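PDB 3IHV: SusD homolog from Bacteroides thetaiotaomicron VPI-5482, which probably binds glycans at the bacterial cell surface as an outer-membrane lipoprotein of the SusD family, helping to deliver them for uptake. Local coordinates for residues D175-A180 and Q184-N189; K457-E462 and I474-Y479; Q244-T249 and F394-D399. One frame throughout, in Å; residues are numbered along the deposited sequence.

Interaction 1 (D175-A180 and Q184-N189); sequences DILPYA and QYRESN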
loop_
_atom_site.group_PDB
_atom_site.type_symbol
_atom_site.label_atom_id
_atom_site.label_comp_id
_atom_site.label_asym_id
_atom_site.label_seq_id
_atom_site.Cartn_x
_atom_site.Cartn_y
_atom_site.Cartn_z
ATOM N N ASP A 175 18.497 -13.399 -3.111
ATOM C CA ASP A 175 19.805 -13.992 -3.417
ATOM C C ASP A 175 20.430 -13.349 -4.649
ATOM O O ASP A 175 21.639 -13.086 -4.686
ATOM C CB ASP A 175 19.679 -15.500 -3.708
ATOM C CG ASP A 175 19.345 -16.343 -2.482
ATOM O OD1 ASP A 175 19.487 -15.851 -1.358
ATOM O OD2 ASP A 175 18.948 -17.514 -2.667
ATOM N N ILE A 176 19.625 -13.132 -5.679
ATOM C CA ILE A 176 20.163 -12.700 -6.976
ATOM C C ILE A 176 20.312 -11.181 -7.191
ATOM O O ILE A 176 21.303 -10.754 -7.744
ATOM C CB ILE A 176 19.349 -13.352 -8.128
ATOM C CG1 ILE A 176 19.866 -14.770 -8.405
ATOM C CG2 ILE A 176 19.490 -12.575 -9.466
ATOM C CD1 ILE A 176 19.829 -15.756 -7.294
ATOM N N LEU A 177 19.363 -10.396 -6.691
ATOM C CA LEU A 177 19.359 -8.956 -6.968
ATOM C C LEU A 177 20.452 -8.203 -6.231
ATOM O O LEU A 177 20.745 -8.510 -5.105
ATOM C CB LEU A 177 17.994 -8.346 -6.631
ATOM C CG LEU A 177 16.836 -8.811 -7.524
ATOM C CD1 LEU A 177 15.529 -8.382 -6.888
ATOM C CD2 LEU A 177 16.944 -8.258 -8.969
ATOM N N PRO A 178 21.068 -7.220 -6.887
ATOM C CA PRO A 178 21.988 -6.373 -6.129
ATOM C C PRO A 178 21.150 -5.367 -5.342
ATOM O O PRO A 178 19.980 -5.178 -5.636
ATOM C CB PRO A 178 22.720 -5.602 -7.227
ATOM C CG PRO A 178 21.689 -5.483 -8.326
ATOM C CD PRO A 178 20.970 -6.817 -8.293
ATOM N N TYR A 179 21.745 -4.731 -4.347
ATOM C CA TYR A 179 21.107 -3.584 -3.715
ATOM C C TYR A 179 21.071 -2.487 -4.776
ATOM O O TYR A 179 21.961 -2.413 -5.664
ATOM C CB TYR A 179 21.876 -3.090 -2.488
ATOM C CG TYR A 179 21.698 -3.962 -1.288
ATOM C CD1 TYR A 179 20.569 -3.845 -0.496
ATOM C CD2 TYR A 179 22.658 -4.895 -0.921
ATOM C CE1 TYR A 179 20.391 -4.648 0.611
ATOM C CE2 TYR A 179 22.477 -5.702 0.207
ATOM C CZ TYR A 179 21.333 -5.564 0.957
ATOM O OH TYR A 179 21.130 -6.348 2.081
ATOM N N ALA A 180 20.030 -1.659 -4.704
ATOM C CA ALA A 180 19.817 -0.587 -5.683
ATOM C C ALA A 180 21.054 0.286 -5.922
ATOM O O ALA A 180 21.361 0.586 -7.066
ATOM C CB ALA A 180 18.610 0.293 -5.287
ATOM N N GLN A 184 25.774 -2.212 -10.766
ATOM C CA GLN A 184 26.461 -1.735 -11.949
ATOM C C GLN A 184 26.167 -2.648 -13.149
ATOM O O GLN A 184 26.916 -2.646 -14.111
ATOM C CB GLN A 184 27.960 -1.506 -11.681
ATOM C CG GLN A 184 28.166 -0.316 -10.664
ATOM C CD GLN A 184 29.617 0.168 -10.550
ATOM O OE1 GLN A 184 30.450 -0.089 -11.418
ATOM N NE2 GLN A 184 29.911 0.887 -9.463
ATOM N N TYR A 185 25.062 -3.408 -13.092
ATOM C CA TYR A 185 24.621 -4.264 -14.222
ATOM C C TYR A 185 23.499 -3.614 -15.052
ATOM O O TYR A 185 23.570 -3.537 -16.286
ATOM C CB TYR A 185 24.132 -5.608 -13.709
ATOM C CG TYR A 185 25.169 -6.317 -12.882
ATOM C CD1 TYR A 185 26.299 -6.847 -13.463
ATOM C CD2 TYR A 185 24.999 -6.463 -11.512
ATOM C CE1 TYR A 185 27.266 -7.495 -12.690
ATOM C CE2 TYR A 185 25.946 -7.103 -10.740
ATOM C CZ TYR A 185 27.058 -7.609 -11.320
ATOM O OH TYR A 185 27.973 -8.251 -10.513
ATOM N N ARG A 186 22.471 -3.145 -14.376
ATOM C CA ARG A 186 21.331 -2.505 -15.025
ATOM C C ARG A 186 21.593 -1.001 -15.283
ATOM O O ARG A 186 22.131 -0.316 -14.444
ATOM C CB ARG A 186 20.078 -2.712 -14.190
ATOM C CG ARG A 186 19.635 -4.207 -14.122
ATOM C CD ARG A 186 18.442 -4.391 -13.227
ATOM N NE ARG A 186 18.789 -4.070 -11.847
ATOM C CZ ARG A 186 17.972 -4.218 -10.817
ATOM N NH1 ARG A 186 16.762 -4.675 -10.998
ATOM N NH2 ARG A 186 18.361 -3.881 -9.594
ATOM N N GLU A 187 21.227 -0.482 -16.442
ATOM C CA GLU A 187 21.494 0.949 -16.668
ATOM C C GLU A 187 20.701 1.819 -15.700
ATOM O O GLU A 187 21.170 2.866 -15.293
ATOM C CB GLU A 187 21.257 1.375 -18.110
ATOM C CG GLU A 187 19.887 1.118 -18.653
ATOM C CD GLU A 187 19.651 1.810 -20.012
ATOM O OE1 GLU A 187 20.534 2.609 -20.441
ATOM O OE2 GLU A 187 18.578 1.552 -20.624
ATOM N N SER A 188 19.517 1.357 -15.322
ATOM C CA SER A 188 18.659 2.061 -14.388
ATOM C C SER A 188 17.830 1.048 -13.629
ATOM O O SER A 188 17.316 0.107 -14.232
ATOM C CB SER A 188 17.711 2.956 -15.191
ATOM O OG SER A 188 16.634 3.423 -14.419
ATOM N N ASN A 189 17.690 1.217 -12.323
ATOM C CA ASN A 189 16.795 0.352 -11.578
ATOM C C ASN A 189 15.678 1.148 -10.883
ATOM O O ASN A 189 14.998 0.610 -10.019
ATOM C CB ASN A 189 17.559 -0.586 -10.609
ATOM C CG ASN A 189 18.367 0.165 -9.596
ATOM O OD1 ASN A 189 17.854 1.063 -8.946
ATOM N ND2 ASN A 189 19.630 -0.223 -9.427
#

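Interaction 2 (K457-E462 and I474-Y479); sequences KERSYE and IRWGIY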
loop_
_atom_site.group_PDB
_atom_site.type_symbol
_atom_site.label_atom_id
_atom_site.label_comp_id
_atom_site.label_asym_id
_atom_site.label_seq_id
_atom_site.Cartn_x
_atom_site.Cartn_y
_atom_site.Cartn_z
ATOM N N LYS A 457 0.662 1.510 17.094
ATOM C CA LYS A 457 0.329 2.918 16.971
ATOM C C LYS A 457 1.296 3.647 16.028
ATOM O O LYS A 457 0.886 4.484 15.179
ATOM C CB LYS A 457 0.330 3.593 18.359
ATOM C CG LYS A 457 -0.113 5.027 18.311
ATOM C CD LYS A 457 -0.321 5.618 19.730
ATOM C CE LYS A 457 0.984 5.801 20.433
ATOM N NZ LYS A 457 0.770 6.581 21.670
ATOM N N GLU A 458 2.585 3.342 16.161
ATOM C CA GLU A 458 3.605 4.008 15.325
ATOM C C GLU A 458 3.331 3.792 13.855
ATOM O O GLU A 458 3.570 4.673 13.036
ATOM C CB GLU A 458 5.007 3.521 15.698
ATOM C CG GLU A 458 6.074 4.380 15.134
ATOM C CD GLU A 458 6.069 5.785 15.731
ATOM O OE1 GLU A 458 5.723 5.922 16.932
ATOM O OE2 GLU A 458 6.404 6.744 14.995
ATOM N N ARG A 459 2.838 2.602 13.501
ATOM C CA ARG A 459 2.480 2.319 12.122
ATOM C C ARG A 459 1.434 3.285 11.588
ATOM O O ARG A 459 1.512 3.697 10.405
ATOM C CB ARG A 459 2.038 0.857 11.946
ATOM C CG ARG A 459 3.192 -0.141 12.166
ATOM C CD ARG A 459 2.762 -1.560 11.846
ATOM N NE ARG A 459 2.519 -1.762 10.413
ATOM C CZ ARG A 459 3.473 -1.858 9.492
ATOM N NH1 ARG A 459 4.779 -1.769 9.801
ATOM N NH2 ARG A 459 3.116 -1.980 8.228
ATOM N N SER A 460 0.474 3.677 12.435
ATOM C CA SER A 460 -0.497 4.681 12.017
ATOM C C SER A 460 0.172 6.027 11.827
ATOM O O SER A 460 -0.067 6.690 10.816
ATOM C CB SER A 460 -1.686 4.757 12.982
ATOM O OG SER A 460 -1.374 5.396 14.197
ATOM N N TYR A 461 1.039 6.444 12.756
ATOM C CA TYR A 461 1.731 7.745 12.648
ATOM C C TYR A 461 2.734 7.809 11.505
ATOM O O TYR A 461 2.902 8.874 10.881
ATOM C CB TYR A 461 2.397 8.136 13.976
ATOM C CG TYR A 461 1.431 8.336 15.149
ATOM C CD1 TYR A 461 0.084 8.647 14.953
ATOM C CD2 TYR A 461 1.903 8.356 16.444
ATOM C CE1 TYR A 461 -0.764 8.891 16.017
ATOM C CE2 TYR A 461 1.067 8.630 17.518
ATOM C CZ TYR A 461 -0.262 8.893 17.297
ATOM O OH TYR A 461 -1.084 9.152 18.370
ATOM N N GLU A 462 3.350 6.668 11.184
ATOM C CA GLU A 462 4.344 6.672 10.129
ATOM C C GLU A 462 3.764 6.499 8.734
ATOM O O GLU A 462 4.201 7.166 7.771
ATOM C CB GLU A 462 5.379 5.563 10.379
ATOM C CG GLU A 462 6.480 5.511 9.314
ATOM C CD GLU A 462 7.295 6.798 9.177
ATOM O OE1 GLU A 462 7.350 7.637 10.143
ATOM O OE2 GLU A 462 7.852 7.009 8.065
ATOM N N ILE A 474 -6.190 -6.565 10.269
ATOM C CA ILE A 474 -6.561 -7.927 9.933
ATOM C C ILE A 474 -5.497 -8.930 10.399
ATOM O O ILE A 474 -5.822 -9.881 11.095
ATOM C CB ILE A 474 -6.891 -8.082 8.410
ATOM C CG1 ILE A 474 -8.198 -7.355 8.107
ATOM C CG2 ILE A 474 -7.031 -9.571 8.051
ATOM C CD1 ILE A 474 -8.555 -7.198 6.658
ATOM N N ARG A 475 -4.221 -8.716 10.070
ATOM C CA ARG A 475 -3.213 -9.687 10.491
ATOM C C ARG A 475 -3.045 -9.712 12.025
ATOM O O ARG A 475 -2.647 -10.734 12.610
ATOM C CB ARG A 475 -1.894 -9.447 9.759
ATOM C CG ARG A 475 -1.159 -8.177 10.178
ATOM C CD ARG A 475 0.093 -7.968 9.327
ATOM N NE ARG A 475 0.768 -6.719 9.680
ATOM C CZ ARG A 475 1.665 -6.591 10.647
ATOM N NH1 ARG A 475 2.050 -7.631 11.333
ATOM N NH2 ARG A 475 2.207 -5.417 10.889
ATOM N N TRP A 476 -3.389 -8.591 12.677
ATOM C CA TRP A 476 -3.391 -8.539 14.126
ATOM C C TRP A 476 -4.618 -9.186 14.754
ATOM O O TRP A 476 -4.640 -9.355 15.955
ATOM C CB TRP A 476 -3.263 -7.100 14.641
ATOM C CG TRP A 476 -1.957 -6.409 14.267
ATOM C CD1 TRP A 476 -0.753 -7.009 14.095
ATOM C CD2 TRP A 476 -1.757 -5.015 13.994
ATOM N NE1 TRP A 476 0.188 -6.090 13.747
ATOM C CE2 TRP A 476 -0.399 -4.844 13.714
ATOM C CE3 TRP A 476 -2.580 -3.890 14.045
ATOM C CZ2 TRP A 476 0.145 -3.617 13.388
ATOM C CZ3 TRP A 476 -2.031 -2.646 13.725
ATOM C CH2 TRP A 476 -0.685 -2.521 13.405
ATOM N N GLY A 477 -5.637 -9.500 13.945
ATOM C CA GLY A 477 -6.851 -10.143 14.393
ATOM C C GLY A 477 -7.788 -9.192 15.117
ATOM O O GLY A 477 -8.644 -9.615 15.859
ATOM N N ILE A 478 -7.660 -7.890 14.857
ATOM C CA ILE A 478 -8.483 -6.894 15.559
ATOM C C ILE A 478 -9.323 -5.984 14.651
ATOM O O ILE A 478 -9.740 -4.921 15.084
ATOM C CB ILE A 478 -7.581 -6.037 16.515
ATOM C CG1 ILE A 478 -6.504 -5.217 15.774
ATOM C CG2 ILE A 478 -6.967 -6.934 17.574
ATOM C CD1 ILE A 478 -5.714 -4.247 16.683
ATOM N N TYR A 479 -9.588 -6.402 13.417
ATOM C CA TYR A 479 -10.270 -5.508 12.479
ATOM C C TYR A 479 -11.676 -5.167 12.960
ATOM O O TYR A 479 -11.999 -3.996 13.182
ATOM C CB TYR A 479 -10.280 -6.080 11.061
ATOM C CG TYR A 479 -10.968 -5.173 10.125
ATOM C CD1 TYR A 479 -10.551 -3.869 9.995
ATOM C CD2 TYR A 479 -12.074 -5.590 9.366
ATOM C CE1 TYR A 479 -11.199 -2.972 9.113
ATOM C CE2 TYR A 479 -12.722 -4.709 8.515
ATOM C CZ TYR A 479 -12.264 -3.403 8.386
ATOM O OH TYR A 479 -12.899 -2.489 7.588
#

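Interaction 3 (Q244-T249 and F394-D399); sequences QLWKNT and FLRYAD. With EDO (1,2-ethanediol), chain O.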
loop_
_atom_site.group_PDB
_atom_site.type_symbol
_atom_site.label_atom_id
_atom_site.label_comp_id
_atom_site.label_asym_id
_atom_site.label_seq_id
_atom_site.Cartn_x
_atom_site.Cartn_y
_atom_site.Cartn_z
ATOM N N GLN A 244 10.126 15.350 2.363
ATOM C CA GLN A 244 10.796 14.985 1.128
ATOM C C GLN A 244 10.194 13.754 0.486
ATOM O O GLN A 244 10.227 13.608 -0.735
ATOM C CB GLN A 244 12.317 14.812 1.356
ATOM C CG GLN A 244 13.120 14.801 0.061
ATOM C CD GLN A 244 13.073 16.146 -0.669
ATOM O OE1 GLN A 244 13.283 17.182 -0.065
ATOM N NE2 GLN A 244 12.826 16.118 -1.973
ATOM N N LEU A 245 9.708 12.799 1.286
ATOM C CA LEU A 245 9.049 11.670 0.691
ATOM C C LEU A 245 7.877 12.065 -0.219
ATOM O O LEU A 245 7.655 11.431 -1.272
ATOM C CB LEU A 245 8.480 10.738 1.780
ATOM C CG LEU A 245 9.468 9.950 2.636
ATOM C CD1 LEU A 245 8.829 9.457 3.907
ATOM C CD2 LEU A 245 10.097 8.797 1.808
ATOM N N TRP A 246 7.137 13.093 0.181
ATOM C CA TRP A 246 5.910 13.505 -0.524
ATOM C C TRP A 246 6.291 14.386 -1.709
ATOM O O TRP A 246 5.719 14.254 -2.815
ATOM C CB TRP A 246 4.861 14.098 0.503
ATOM C CG TRP A 246 4.833 13.135 1.644
ATOM C CD1 TRP A 246 5.313 13.325 2.897
ATOM C CD2 TRP A 246 4.520 11.747 1.551
ATOM N NE1 TRP A 246 5.285 12.158 3.595
ATOM C CE2 TRP A 246 4.793 11.173 2.792
ATOM C CE3 TRP A 246 3.979 10.947 0.545
ATOM C CZ2 TRP A 246 4.571 9.826 3.047
ATOM C CZ3 TRP A 246 3.775 9.609 0.812
ATOM C CH2 TRP A 246 4.076 9.075 2.027
ATOM N N LYS A 247 7.278 15.252 -1.501
ATOM C CA LYS A 247 7.831 16.015 -2.616
ATOM C C LYS A 247 8.281 15.036 -3.700
ATOM O O LYS A 247 7.933 15.188 -4.872
ATOM C CB LYS A 247 9.038 16.888 -2.205
ATOM C CG LYS A 247 8.696 17.989 -1.215
ATOM C CD LYS A 247 9.907 18.859 -0.863
ATOM C CE LYS A 247 9.578 19.946 0.161
ATOM N NZ LYS A 247 10.782 20.880 0.460
ATOM N N ASN A 248 9.039 14.012 -3.311
ATOM C CA ASN A 248 9.573 13.071 -4.283
ATOM C C ASN A 248 8.506 12.288 -5.038
ATOM O O ASN A 248 8.503 12.246 -6.275
ATOM C CB ASN A 248 10.509 12.047 -3.602
ATOM C CG ASN A 248 11.818 12.634 -3.151
ATOM O OD1 ASN A 248 12.172 13.773 -3.482
ATOM N ND2 ASN A 248 12.600 11.811 -2.451
ATOM N N THR A 249 7.590 11.685 -4.297
ATOM C CA THR A 249 6.584 10.825 -4.922
ATOM C C THR A 249 5.602 11.603 -5.827
ATOM O O THR A 249 5.099 11.055 -6.802
ATOM C CB THR A 249 5.872 9.953 -3.865
ATOM O OG1 THR A 249 5.415 8.730 -4.475
ATOM C CG2 THR A 249 4.710 10.723 -3.218
ATOM N N PHE A 394 4.349 1.565 -2.110
ATOM C CA PHE A 394 3.846 0.319 -1.557
ATOM C C PHE A 394 4.677 -0.122 -0.326
ATOM O O PHE A 394 4.147 -0.732 0.635
ATOM C CB PHE A 394 3.834 -0.768 -2.648
ATOM C CG PHE A 394 3.346 -2.124 -2.168
ATOM C CD1 PHE A 394 2.008 -2.334 -1.883
ATOM C CD2 PHE A 394 4.218 -3.194 -2.099
ATOM C CE1 PHE A 394 1.555 -3.586 -1.462
ATOM C CE2 PHE A 394 3.787 -4.448 -1.688
ATOM C CZ PHE A 394 2.445 -4.652 -1.379
ATOM N N LEU A 395 5.996 0.111 -0.367
ATOM C CA LEU A 395 6.886 -0.273 0.724
ATOM C C LEU A 395 8.058 0.699 0.863
ATOM O O LEU A 395 8.834 0.911 -0.105
ATOM C CB LEU A 395 7.468 -1.689 0.508
ATOM C CG LEU A 395 8.219 -2.270 1.727
ATOM C CD1 LEU A 395 7.269 -2.419 2.911
ATOM C CD2 LEU A 395 8.911 -3.595 1.356
ATOM N N ARG A 396 8.166 1.316 2.038
ATOM C CA ARG A 396 9.237 2.229 2.396
ATOM C C ARG A 396 10.102 1.585 3.485
ATOM O O ARG A 396 9.620 0.798 4.279
ATOM C CB ARG A 396 8.678 3.543 2.982
ATOM C CG ARG A 396 7.857 4.316 2.003
ATOM C CD ARG A 396 7.621 5.750 2.407
ATOM N NE ARG A 396 6.601 5.958 3.420
ATOM C CZ ARG A 396 6.820 6.239 4.716
ATOM N NH1 ARG A 396 8.051 6.302 5.242
ATOM N NH2 ARG A 396 5.782 6.506 5.488
ATOM N N TYR A 397 11.356 1.965 3.582
ATOM C CA TYR A 397 12.204 1.406 4.638
ATOM C C TYR A 397 11.669 1.654 6.038
ATOM O O TYR A 397 11.892 0.824 6.927
ATOM C CB TYR A 397 13.585 1.998 4.487
ATOM C CG TYR A 397 14.680 1.468 5.353
ATOM C CD1 TYR A 397 15.232 0.222 5.125
ATOM C CD2 TYR A 397 15.237 2.251 6.346
ATOM C CE1 TYR A 397 16.283 -0.246 5.881
ATOM C CE2 TYR A 397 16.288 1.795 7.102
ATOM C CZ TYR A 397 16.820 0.534 6.853
ATOM O OH TYR A 397 17.879 0.100 7.591
ATOM N N ALA A 398 10.960 2.771 6.278
ATOM C CA ALA A 398 10.416 2.996 7.629
ATOM C C ALA A 398 9.459 1.861 8.059
ATOM O O ALA A 398 9.403 1.487 9.210
ATOM C CB ALA A 398 9.688 4.356 7.719
ATOM N N ASP A 399 8.673 1.379 7.111
ATOM C CA ASP A 399 7.716 0.263 7.326
ATOM C C ASP A 399 8.525 -0.954 7.753
ATOM O O ASP A 399 8.212 -1.645 8.761
ATOM C CB ASP A 399 6.971 0.055 6.000
ATOM C CG ASP A 399 5.762 -0.878 6.085
ATOM O OD1 ASP A 399 5.619 -1.652 7.048
ATOM O OD2 ASP A 399 4.954 -0.842 5.120
HETATM C C1 EDO O . 15.348 18.993 -1.762
HETATM O O1 EDO O . 14.607 19.428 -0.614
HETATM C C2 EDO O . 14.663 19.476 -3.028
HETATM O O2 EDO O . 13.352 18.898 -3.176
#

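Interaction 1 (D175-A180 and Q184-N189)
Asn189 reaches back to Ala180, in the chain leaving the helix, and gives one N-H of its ND2 to the backbone O, 3.0 Å away. The bond is nearly straight, 162° at the hydrogen, and meets a lone pair in the carbonyl plane with the acceptor close to the plane of the amide. The same ND2 also bonds to OD2 of Asp183, giving the amide nitrogen two acceptors. With CG set between the backbone N and the carbonyl carbon (chi1 60°), OD1 of Asn189 comes to lie 3.8 Å from CB of Ala180.

Hydrocarbon packs against the guanidinium of Arg186, oblique to its plane. Its NH2 meets CG of Pro178 at 3.9 Å, and NH1 lies 4.1 Å from CD2 of Leu177. CB of Asn189 covers one guanidinium face near the rim. Salt bridges to Asp183 and Glu119 probably balance the charge of this buried group and fix its rotation.

The contact closes a short loop between two helices: Leu177 is the first residue to leave helix 159-176, and the chain goes on to helix 195-210. Leu177 also packs on Ala118 of helix 107-135, while Tyr179 turns to helices 195-210 and 219-232.

Interaction 2 (K457-E462 and I474-Y479)
Two successive helices of the SusD-family part of the chain, 448-463 and 469-475, meet where Arg459 of the first touches Arg475 and Trp476 at the end of the second. The two arginines come from opposite directions. NH2 of Arg475 stands 3.7 Å from NE of Arg459, over one face of its guanidinium and toward the rim, whereas Arg459 NE lies at the edge of the Arg475 group. The two planes are almost perpendicular, 82° apart.

The closeness of like charges is probably made tolerable by acids: Asp472 is shared, bridging to NE of both arginines, while Asp399 takes NH2 of Arg459 and Glu406 takes NH2 of Arg475.

The rest of the contact is nonpolar. CD of Arg459 touches the indole edge of Trp476, 3.7 Å from CZ2 and 3.9 Å from CH2. The Arg459 chain bends at chi3 (69°), and its guanidinium plane stands nearly square to the indole plane. NE1 of Trp476, whose polar partner is Glu406, sits 3.2 Å above the guanidinium plane of Arg475, near the rim.

Gly477, with positive phi and its N bonded to O of Ile474 at 2.9 Å, ends the helix in a Schellman motif, and Ile478 is the N-cap of the next one: a tight helix-to-helix junction in a largely helical fold.

Interaction 3 (Q244-T249 and F394-D399)
Where the short antiparallel sheet of strands 259-263 and 392-396 gives way to helix 397-412, Arg396 reaches across to helix 242-250 and meets Leu245 and Trp246 in a buried contact. Arg396 is both the last strand residue and the N-cap of the helix, and just before it Phe394 and Leu395 face Ile261 in a classic beta bulge.

The closest touch is made by a methyl: CD1 of Leu245 lies over one face of the Arg396 guanidinium, 3.5 Å from NH1 and 3.9 Å from CZ. The other branch of the leucine, CD2, packs against CD of Arg396 at 4.0 Å; both branches lie along the same side of the arginine. Its chain bends at chi3 (-78°), which turns the guanidinium aside from the line of its methylenes. Trp246 adds a looser approach, its CH2 standing 4.2 Å from NE of Arg396. Around the indole, Tyr242 meets it edge-to-face, and Trp371 and Tyr393 set their rings at steep angles to it.

On another side of helix 242-250, NE2 of Gln244 gives a hydrogen bond to OD1 of Asn248 at 2.9 Å, from above the carbonyl plane. An ethanediol, probably from the crystallisation liquor, bonds to the same amide: its O1 lies 2.7 Å from OE1 of Gln244, and NE2 donates to its O2.

The contact thus joins hydrocarbon to charge. Leu245 and Trp246 shield a guanidinium whose N-H groups are directed to acids, NH1 to Glu258 and Glu462 and NH2 to Glu466; the acids probably balance the charge of this buried group and fix its orientation.

In the fold
Interactions 2 and 3 form one charged network, whereas interaction 1 stands apart. The centres of interactions 2 and 3 lie 18 Å apart, yet two salt bridges join them directly: NH2 of Arg459 to OD1 of Asp399 at 2.8 Å, and OE2 of Glu462 to NH1 of Arg396 at 2.9 Å. Residues of helix 448-463 therefore take part in both contacts, with Arg459 also meeting Arg475 and Trp476. Interaction 1, earlier in the chain, is centred 20 Å from interaction 3 and 33 Å from interaction 2. Nearest atoms are about 8 Å and 18 Å away respectively. A sodium ion lies about 12 Å from the side chain of Trp246 in interaction 3.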